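Local coordinates for DNA helicase assembly protein (Enterobacteria phage T4, PDB 1C1K) that loads the replicative helicase onto single-stranded DNA covered by its binding protein at the fork, serving phage replication, recombination and repair, at residues K56-F59 against Q60-E64; K191-R194 against K195-I199; F167-I170 against I171-D175; I109-K112 against F113-D116. All coordinates share one frame; numbering follows the deposited sequence.

All four contacts are local, within or at the ends of helices. Contacts 2 and 3 are the pair that touch: their centres lie about 14 Å apart, and salt bridges from K191 NZ to D175 OD1 (2.8 Å) and from R194 NH2 to D172 OD2 (3.0 Å) tie helix 181-196 to helix 170-177. Contact 4, on helix 109-126, has its centre about 18 Å from that of contact 2 and about 20 Å from that of contact 3; the side chain of K110 there is about 5 Å from a bound iridium ion. Contact 1 stands apart on helix 56-65, its centre about 39 Å from that of contact 3, across the centre of the chain.

Contact 1 (K56-F59 against Q60-E64); sequences KYFF and QKLSE
Four successive backbone bonds join K56-F59 to Q60-E64, and the straightest runs from K61 N to Y57 O at 2.8 Å, with an N-H...O angle of 168°. L62 N reaches F58 O at 3.1 Å, S63 N reaches F59 O at 3.0 Å, and Q60 N bonds to K56 O. Within the second half, the hydroxyl of S63 folds back on its own helix: with OG between the backbone N and the carbonyl carbon (chi1 84°), it donates to Q60 O over 2.7 Å. That carbonyl also accepts from E64 N and so is held by two donors. On the exposed side, K61 NZ and E64 OE1 form a long salt bridge of 3.8 Å.

Packing centres on F58 and L62, one turn apart. The F58 ring swings anti to its own amide nitrogen (chi1 177°), which lays one face against L62 CD1 in a CH-pi contact 4.1 Å from the ring centroid, while L62 CD2 touches F58 CE2 at 3.7 Å. F58 in turn places CD2 over the centre of one face of the F59 ring, whose CE2 lies at the edge of the F58 ring. F59 also meets Y20 edge-to-face, and L62 packs on V19, L71 and F75. The arrangement is that of an amphipathic alpha-helix with an i to i+4 aromatic-aliphatic pair, whose buried side, through F59 and L62, packs on helices 16-30 and 68-81.

Contact 2 (K191-R194 against K195-I199); sequences KAYR and KILNI
Y193 O is the acceptor on which the end of helix 181-196 converges: I196 N and L197 N both lie 3.1 Å from it, each in a weak bond with a bent N-H...O angle. L197 N has a second weak acceptor in R194 O at 3.3 Å. One turn earlier, K195 N is shared between K191 O and, weakly, A192 O, both at 3.2 Å; A192 O also accepts from H29 NE2. Backbone bonds pair I196 with R5 and N198 with K3, where strand 197-199 runs antiparallel to strand 2-4.

In the same turn, L197 CD1 sits almost exactly on the normal of the Y193 ring, 3.9 Å from its centroid, in a CH-pi contact. I196 CD1 comes in at the ring edge, in plane, 3.6 Å from Y193 CD1; a chi1 of 51° brings CG1 round to the Y193 side. Y193 OH is hydrogen-bonded to E159 OE2.

The charged ends have partners elsewhere: K191 with D175, R194 with D165 and D172, K195 with D35. Weak, divided backbone bonds thus give way to strand pairing while an apolar cluster on Y193 spans the change, consistent with a junction held by side-chain packing as well as by its backbone bonds.

Contact 3 (F167-I170 against I171-D175); sequences FLNI and IDKHD
K173 reaches back over the turn at N169, and its chain meets that residue almost from root to tip. Its CB lies 3.4 Å from N169 O, the carbonyl that accepts a weak bond from K173 N. CG is nearer still, 3.0 Å from N169 O and 3.4 Å from N169 OD1, with both oxygens to one side of it. CD passes both at longer range, and CE is 3.9 Å from L168 O. Bends at chi2, chi3 and chi4 carry NZ on to a water that it holds weakly and that donates to L168 O at 2.8 Å; NZ also forms a salt bridge with E137.

The N169 amide plane stands nearly perpendicular (87°) to the carboxylate of D172, whose OD2 is in a salt bridge with R194. N169 ND2 touches D172 CB, and a second water accepts from D172 N and, weakly, from ND2. Farther along, I170 O takes H174 N at 3.0 Å and a weak, bent bond from H174 ND1; H174 CE1 lies beside I170 CG2, and H174 NE2 is hydrogen-bonded to S145 OG.

N169, with positive phi (54°), both ends helix 158-168 and occupies the N-cap position of helix 170-177: a tight corner between two consecutive helices, with a water rather than the asparagine side chain meeting D172 N.

Contact 4 (I109-K112 against F113-D116); sequences IKFK and FEED
K112 meets D116 because its CG stands anti to the backbone N (chi1 163°) and the chain then bends at chi2 (67°), turning the otherwise extended lysine along the helix. This is an i to i+4 salt bridge near the start of alpha-helix 109-126. D116 has CG anti to its carbonyl carbon, which directs the carboxylate back toward K112, and the two side chains cross at a slant. D116 OD1 is taken up by T160 OG1 and S157 N, so this buried acid has partners on both oxygens and connects the lysine to the beginning of helix 158-168; those donors probably help it to remain charged.

E115 stretches out on the solvent side. Its OE1 is 4.5 Å from K112 NZ, beyond a salt bridge, but a water bound by NZ at 3.0 Å donates weakly to E115 OE2.

E114 lies beside F111, pointing the same way: OE1 comes to the ring edge near its plane, 3.8 Å from F111 CD2, with ring and carboxylate turned 46° apart. E114 OE2 touches K110 CG, also at 3.8 Å. F113 faces inward onto L163, L164 and V207, while its N binds I109 O at 2.8 Å. Further bonds of this kind continue the helix, as from E114 N to K110 O. At the salt bridge itself, K112 NZ donates to the syn lone pair of D116 OD2 over 2.7 Å.

Contact 1 (K56-F59 against Q60-E64)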
# COMPACT_ATOMS: atom_id res chain seq x y z
N LYS A 56 -13.41 -21.58 -5.59
CA LYS A 56 -13.31 -21.15 -6.97
C LYS A 56 -14.47 -20.26 -7.42
O LYS A 56 -14.32 -19.44 -8.32
CB LYS A 56 -13.16 -22.37 -7.89
CG LYS A 56 -11.84 -23.11 -7.62
CD LYS A 56 -11.55 -24.23 -8.63
CE LYS A 56 -12.35 -25.48 -8.33
NZ LYS A 56 -11.87 -26.18 -7.11
N TYR A 57 -15.63 -20.41 -6.77
CA TYR A 57 -16.80 -19.60 -7.09
C TYR A 57 -16.54 -18.11 -6.86
O TYR A 57 -17.10 -17.27 -7.55
CB TYR A 57 -18.00 -20.02 -6.22
CG TYR A 57 -17.87 -19.58 -4.78
CD1 TYR A 57 -18.24 -18.28 -4.39
CD2 TYR A 57 -17.30 -20.41 -3.82
CE1 TYR A 57 -18.02 -17.84 -3.09
CE2 TYR A 57 -17.08 -19.98 -2.52
CZ TYR A 57 -17.44 -18.69 -2.16
OH TYR A 57 -17.21 -18.26 -0.87
N PHE A 58 -15.70 -17.79 -5.88
CA PHE A 58 -15.42 -16.39 -5.57
C PHE A 58 -14.81 -15.68 -6.77
O PHE A 58 -15.23 -14.58 -7.16
CB PHE A 58 -14.46 -16.29 -4.38
CG PHE A 58 -14.05 -14.88 -4.02
CD1 PHE A 58 -14.93 -14.04 -3.35
CD2 PHE A 58 -12.78 -14.41 -4.33
CE1 PHE A 58 -14.55 -12.73 -2.99
CE2 PHE A 58 -12.39 -13.12 -3.98
CZ PHE A 58 -13.27 -12.28 -3.30
N PHE A 59 -13.81 -16.32 -7.37
CA PHE A 59 -13.13 -15.75 -8.51
C PHE A 59 -14.06 -15.73 -9.73
O PHE A 59 -13.99 -14.82 -10.56
CB PHE A 59 -11.85 -16.53 -8.77
CG PHE A 59 -10.96 -16.60 -7.55
CD1 PHE A 59 -11.00 -17.71 -6.70
CD2 PHE A 59 -10.17 -15.51 -7.20
CE1 PHE A 59 -10.25 -17.72 -5.51
CE2 PHE A 59 -9.42 -15.52 -6.02
CZ PHE A 59 -9.46 -16.63 -5.18
N GLN A 60 -14.93 -16.73 -9.82
CA GLN A 60 -15.89 -16.78 -10.92
C GLN A 60 -16.85 -15.59 -10.82
O GLN A 60 -17.06 -14.87 -11.80
CB GLN A 60 -16.69 -18.09 -10.87
CG GLN A 60 -17.89 -18.12 -11.82
CD GLN A 60 -17.49 -17.98 -13.29
OE1 GLN A 60 -18.19 -17.32 -14.07
NE2 GLN A 60 -16.38 -18.59 -13.66
N LYS A 61 -17.41 -15.36 -9.64
CA LYS A 61 -18.34 -14.24 -9.48
C LYS A 61 -17.68 -12.90 -9.81
O LYS A 61 -18.26 -12.07 -10.51
CB LYS A 61 -18.90 -14.21 -8.05
CG LYS A 61 -19.91 -15.30 -7.75
CD LYS A 61 -21.09 -15.25 -8.71
CE LYS A 61 -22.04 -14.13 -8.38
NZ LYS A 61 -23.34 -14.29 -9.10
N LEU A 62 -16.46 -12.69 -9.33
CA LEU A 62 -15.77 -11.44 -9.61
C LEU A 62 -15.55 -11.26 -11.12
O LEU A 62 -15.72 -10.16 -11.64
CB LEU A 62 -14.43 -11.39 -8.89
CG LEU A 62 -14.44 -10.76 -7.49
CD1 LEU A 62 -15.46 -11.45 -6.61
CD2 LEU A 62 -13.04 -10.89 -6.89
N SER A 63 -15.20 -12.35 -11.80
CA SER A 63 -14.94 -12.31 -13.24
C SER A 63 -16.15 -11.90 -14.07
O SER A 63 -16.01 -11.30 -15.14
CB SER A 63 -14.44 -13.67 -13.73
OG SER A 63 -15.53 -14.55 -14.00
N GLU A 64 -17.34 -12.25 -13.60
CA GLU A 64 -18.55 -11.93 -14.36
C GLU A 64 -18.87 -10.44 -14.37
O GLU A 64 -19.33 -9.91 -15.37
CB GLU A 64 -19.75 -12.69 -13.78
CG GLU A 64 -19.62 -14.19 -13.87
CD GLU A 64 -20.66 -14.94 -13.06
OE1 GLU A 64 -21.56 -14.30 -12.48
OE2 GLU A 64 -20.58 -16.18 -13.00

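Contact 2 (K191-R194 against K195-I199)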
# COMPACT_ATOMS: atom_id res chain seq x y z
N LYS A 191 7.45 -1.70 0.57
CA LYS A 191 8.28 -1.76 -0.62
C LYS A 191 7.50 -2.33 -1.80
O LYS A 191 7.65 -1.87 -2.93
CB LYS A 191 9.53 -2.59 -0.35
CG LYS A 191 10.50 -1.90 0.61
CD LYS A 191 11.91 -2.46 0.48
CE LYS A 191 12.03 -3.84 1.10
NZ LYS A 191 11.73 -3.84 2.56
N ALA A 192 6.66 -3.33 -1.54
CA ALA A 192 5.87 -3.93 -2.62
C ALA A 192 4.91 -2.90 -3.21
O ALA A 192 4.81 -2.77 -4.43
CB ALA A 192 5.10 -5.13 -2.09
N TYR A 193 4.20 -2.17 -2.35
CA TYR A 193 3.26 -1.16 -2.80
C TYR A 193 4.00 -0.02 -3.50
O TYR A 193 3.52 0.54 -4.48
CB TYR A 193 2.47 -0.62 -1.60
CG TYR A 193 1.19 0.14 -1.91
CD1 TYR A 193 0.56 0.03 -3.16
CD2 TYR A 193 0.61 0.97 -0.96
CE1 TYR A 193 -0.62 0.74 -3.44
CE2 TYR A 193 -0.56 1.68 -1.22
CZ TYR A 193 -1.17 1.56 -2.46
OH TYR A 193 -2.32 2.28 -2.71
N ARG A 194 5.19 0.31 -3.00
CA ARG A 194 5.98 1.37 -3.61
C ARG A 194 6.31 1.05 -5.07
O ARG A 194 6.40 1.94 -5.91
CB ARG A 194 7.26 1.60 -2.79
CG ARG A 194 8.20 2.68 -3.33
CD ARG A 194 9.33 2.99 -2.35
NE ARG A 194 10.26 1.87 -2.19
CZ ARG A 194 11.38 1.91 -1.47
NH1 ARG A 194 11.74 3.02 -0.83
NH2 ARG A 194 12.15 0.83 -1.39
N LYS A 195 6.48 -0.24 -5.37
CA LYS A 195 6.80 -0.66 -6.74
C LYS A 195 5.67 -0.38 -7.73
O LYS A 195 5.92 -0.08 -8.90
CB LYS A 195 7.14 -2.16 -6.76
CG LYS A 195 8.51 -2.48 -6.19
CD LYS A 195 8.86 -3.94 -6.36
CE LYS A 195 10.27 -4.22 -5.85
NZ LYS A 195 11.10 -4.95 -6.85
N ILE A 196 4.43 -0.50 -7.27
CA ILE A 196 3.31 -0.25 -8.17
C ILE A 196 2.80 1.19 -8.13
O ILE A 196 1.94 1.57 -8.92
CB ILE A 196 2.13 -1.22 -7.88
CG1 ILE A 196 1.76 -1.19 -6.40
CG2 ILE A 196 2.51 -2.63 -8.29
CD1 ILE A 196 0.52 -2.01 -6.08
N LEU A 197 3.35 2.00 -7.24
CA LEU A 197 2.94 3.40 -7.15
C LEU A 197 3.88 4.27 -7.97
O LEU A 197 5.09 4.20 -7.82
CB LEU A 197 2.94 3.88 -5.70
CG LEU A 197 1.77 3.46 -4.81
CD1 LEU A 197 2.04 3.91 -3.38
CD2 LEU A 197 0.47 4.08 -5.32
N ASN A 198 3.30 5.09 -8.85
CA ASN A 198 4.06 6.00 -9.69
C ASN A 198 3.97 7.35 -8.99
O ASN A 198 2.94 8.03 -9.07
CB ASN A 198 3.44 6.08 -11.08
CG ASN A 198 4.31 6.81 -12.07
OD1 ASN A 198 4.08 6.75 -13.28
ND2 ASN A 198 5.32 7.52 -11.57
N ILE A 199 5.04 7.74 -8.32
CA ILE A 199 5.05 8.98 -7.56
C ILE A 199 6.04 10.02 -8.06
O ILE A 199 7.19 9.71 -8.34
CB ILE A 199 5.36 8.70 -6.07
CG1 ILE A 199 4.21 7.90 -5.45
CG2 ILE A 199 5.61 10.01 -5.32
CD1 ILE A 199 4.58 7.23 -4.14

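Contact 3 (F167-I170 against I171-D175)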
# COMPACT_ATOMS: atom_id res chain seq x y z
N PHE A 167 10.69 11.42 -1.02
CA PHE A 167 11.71 12.47 -0.92
C PHE A 167 12.48 12.44 0.40
O PHE A 167 13.45 13.18 0.55
CB PHE A 167 11.09 13.87 -1.14
CG PHE A 167 9.98 14.21 -0.20
CD1 PHE A 167 10.23 14.91 0.97
CD2 PHE A 167 8.67 13.83 -0.48
CE1 PHE A 167 9.20 15.22 1.86
CE2 PHE A 167 7.63 14.14 0.40
CZ PHE A 167 7.90 14.84 1.57
N LEU A 168 12.06 11.60 1.34
CA LEU A 168 12.74 11.50 2.63
C LEU A 168 13.53 10.20 2.82
O LEU A 168 14.28 10.06 3.79
CB LEU A 168 11.74 11.66 3.78
CG LEU A 168 11.01 13.00 3.88
CD1 LEU A 168 10.06 12.97 5.07
CD2 LEU A 168 12.01 14.15 4.02
N ASN A 169 13.35 9.24 1.91
CA ASN A 169 14.09 7.97 1.97
C ASN A 169 13.95 7.23 3.30
O ASN A 169 14.92 6.67 3.82
CB ASN A 169 15.57 8.24 1.67
CG ASN A 169 16.37 6.96 1.44
OD1 ASN A 169 17.55 6.87 1.81
ND2 ASN A 169 15.74 5.96 0.84
N ILE A 170 12.74 7.20 3.85
CA ILE A 170 12.47 6.55 5.13
C ILE A 170 12.59 5.03 5.16
O ILE A 170 13.21 4.45 6.05
CB ILE A 170 11.04 6.89 5.63
CG1 ILE A 170 10.91 8.40 5.85
CG2 ILE A 170 10.75 6.14 6.91
CD1 ILE A 170 9.45 8.89 5.82
N ILE A 171 11.97 4.37 4.18
CA ILE A 171 11.96 2.91 4.13
C ILE A 171 13.34 2.29 4.06
O ILE A 171 13.70 1.47 4.90
CB ILE A 171 11.12 2.41 2.93
CG1 ILE A 171 9.66 2.84 3.09
CG2 ILE A 171 11.20 0.88 2.84
CD1 ILE A 171 8.83 2.78 1.80
N ASP A 172 14.13 2.69 3.06
CA ASP A 172 15.46 2.14 2.89
C ASP A 172 16.36 2.38 4.10
O ASP A 172 17.10 1.50 4.50
CB ASP A 172 16.10 2.68 1.61
CG ASP A 172 15.39 2.20 0.35
OD1 ASP A 172 15.73 2.68 -0.74
OD2 ASP A 172 14.49 1.33 0.46
N LYS A 173 16.28 3.57 4.68
CA LYS A 173 17.10 3.89 5.86
C LYS A 173 16.69 3.02 7.05
O LYS A 173 17.54 2.58 7.82
CB LYS A 173 16.96 5.36 6.22
CG LYS A 173 17.59 6.29 5.20
CD LYS A 173 18.26 7.46 5.88
CE LYS A 173 17.40 8.71 5.80
NZ LYS A 173 17.59 9.57 7.01
N HIS A 174 15.40 2.77 7.20
CA HIS A 174 14.92 1.93 8.29
C HIS A 174 15.43 0.51 8.06
O HIS A 174 15.93 -0.15 8.98
CB HIS A 174 13.39 1.94 8.35
CG HIS A 174 12.81 3.06 9.16
ND1 HIS A 174 13.13 4.39 8.95
CD2 HIS A 174 11.89 3.05 10.16
CE1 HIS A 174 12.45 5.15 9.79
NE2 HIS A 174 11.69 4.36 10.53
N ASP A 175 15.30 0.04 6.82
CA ASP A 175 15.72 -1.31 6.44
C ASP A 175 17.19 -1.58 6.73
O ASP A 175 17.55 -2.69 7.15
CB ASP A 175 15.46 -1.54 4.95
CG ASP A 175 14.04 -1.98 4.66
OD1 ASP A 175 13.70 -2.09 3.46
OD2 ASP A 175 13.27 -2.22 5.61
O HOH W 1 14.52 9.73 6.53
O HOH W 2 13.42 4.49 0.96

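Contact 4 (I109-K112 against F113-D116)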
# COMPACT_ATOMS: atom_id res chain seq x y z
N ILE A 109 -6.56 11.16 -2.54
CA ILE A 109 -5.20 10.98 -2.02
C ILE A 109 -4.44 12.25 -1.66
O ILE A 109 -3.77 12.30 -0.62
CB ILE A 109 -4.35 10.13 -3.00
CG1 ILE A 109 -3.00 9.79 -2.37
CG2 ILE A 109 -4.16 10.89 -4.31
CD1 ILE A 109 -2.50 8.41 -2.73
N LYS A 110 -4.52 13.28 -2.49
CA LYS A 110 -3.80 14.52 -2.21
C LYS A 110 -4.33 15.20 -0.95
O LYS A 110 -3.55 15.66 -0.12
CB LYS A 110 -3.91 15.49 -3.39
CG LYS A 110 -2.98 16.69 -3.26
CD LYS A 110 -3.17 17.66 -4.42
CE LYS A 110 -1.86 17.98 -5.11
NZ LYS A 110 -0.89 16.85 -5.03
N PHE A 111 -5.65 15.26 -0.82
CA PHE A 111 -6.26 15.87 0.36
C PHE A 111 -5.91 15.06 1.59
O PHE A 111 -5.64 15.61 2.66
CB PHE A 111 -7.78 15.94 0.19
CG PHE A 111 -8.24 17.01 -0.77
CD1 PHE A 111 -9.54 16.99 -1.28
CD2 PHE A 111 -7.39 18.04 -1.16
CE1 PHE A 111 -9.98 17.98 -2.16
CE2 PHE A 111 -7.82 19.04 -2.04
CZ PHE A 111 -9.12 19.01 -2.54
N LYS A 112 -5.92 13.73 1.46
CA LYS A 112 -5.59 12.87 2.59
C LYS A 112 -4.12 13.05 2.97
O LYS A 112 -3.78 13.01 4.14
CB LYS A 112 -5.87 11.40 2.24
CG LYS A 112 -5.20 10.39 3.17
CD LYS A 112 -5.76 10.43 4.59
CE LYS A 112 -5.26 9.25 5.42
NZ LYS A 112 -5.57 9.42 6.87
N PHE A 113 -3.26 13.23 1.97
CA PHE A 113 -1.83 13.43 2.21
C PHE A 113 -1.67 14.72 3.03
O PHE A 113 -0.97 14.75 4.05
CB PHE A 113 -1.09 13.55 0.86
CG PHE A 113 0.41 13.67 0.98
CD1 PHE A 113 1.12 12.92 1.91
CD2 PHE A 113 1.11 14.50 0.12
CE1 PHE A 113 2.52 13.00 1.98
CE2 PHE A 113 2.52 14.59 0.18
CZ PHE A 113 3.21 13.84 1.11
N GLU A 114 -2.34 15.78 2.60
CA GLU A 114 -2.28 17.05 3.30
C GLU A 114 -2.79 16.90 4.74
O GLU A 114 -2.19 17.40 5.69
CB GLU A 114 -3.09 18.11 2.54
CG GLU A 114 -2.30 18.72 1.38
CD GLU A 114 -3.16 19.34 0.29
OE1 GLU A 114 -4.37 19.56 0.52
OE2 GLU A 114 -2.62 19.61 -0.80
N GLU A 115 -3.90 16.20 4.89
CA GLU A 115 -4.48 15.97 6.22
C GLU A 115 -3.46 15.26 7.11
O GLU A 115 -3.20 15.67 8.25
CB GLU A 115 -5.74 15.11 6.09
CG GLU A 115 -6.41 14.77 7.41
CD GLU A 115 -7.56 13.81 7.24
OE1 GLU A 115 -7.77 13.30 6.11
OE2 GLU A 115 -8.27 13.55 8.23
N ASP A 116 -2.87 14.19 6.59
CA ASP A 116 -1.89 13.41 7.33
C ASP A 116 -0.68 14.25 7.72
O ASP A 116 -0.19 14.15 8.84
CB ASP A 116 -1.45 12.19 6.51
CG ASP A 116 -2.51 11.11 6.47
OD1 ASP A 116 -2.32 10.11 5.73
OD2 ASP A 116 -3.54 11.24 7.17
O HOH W 3 -8.24 10.41 7.70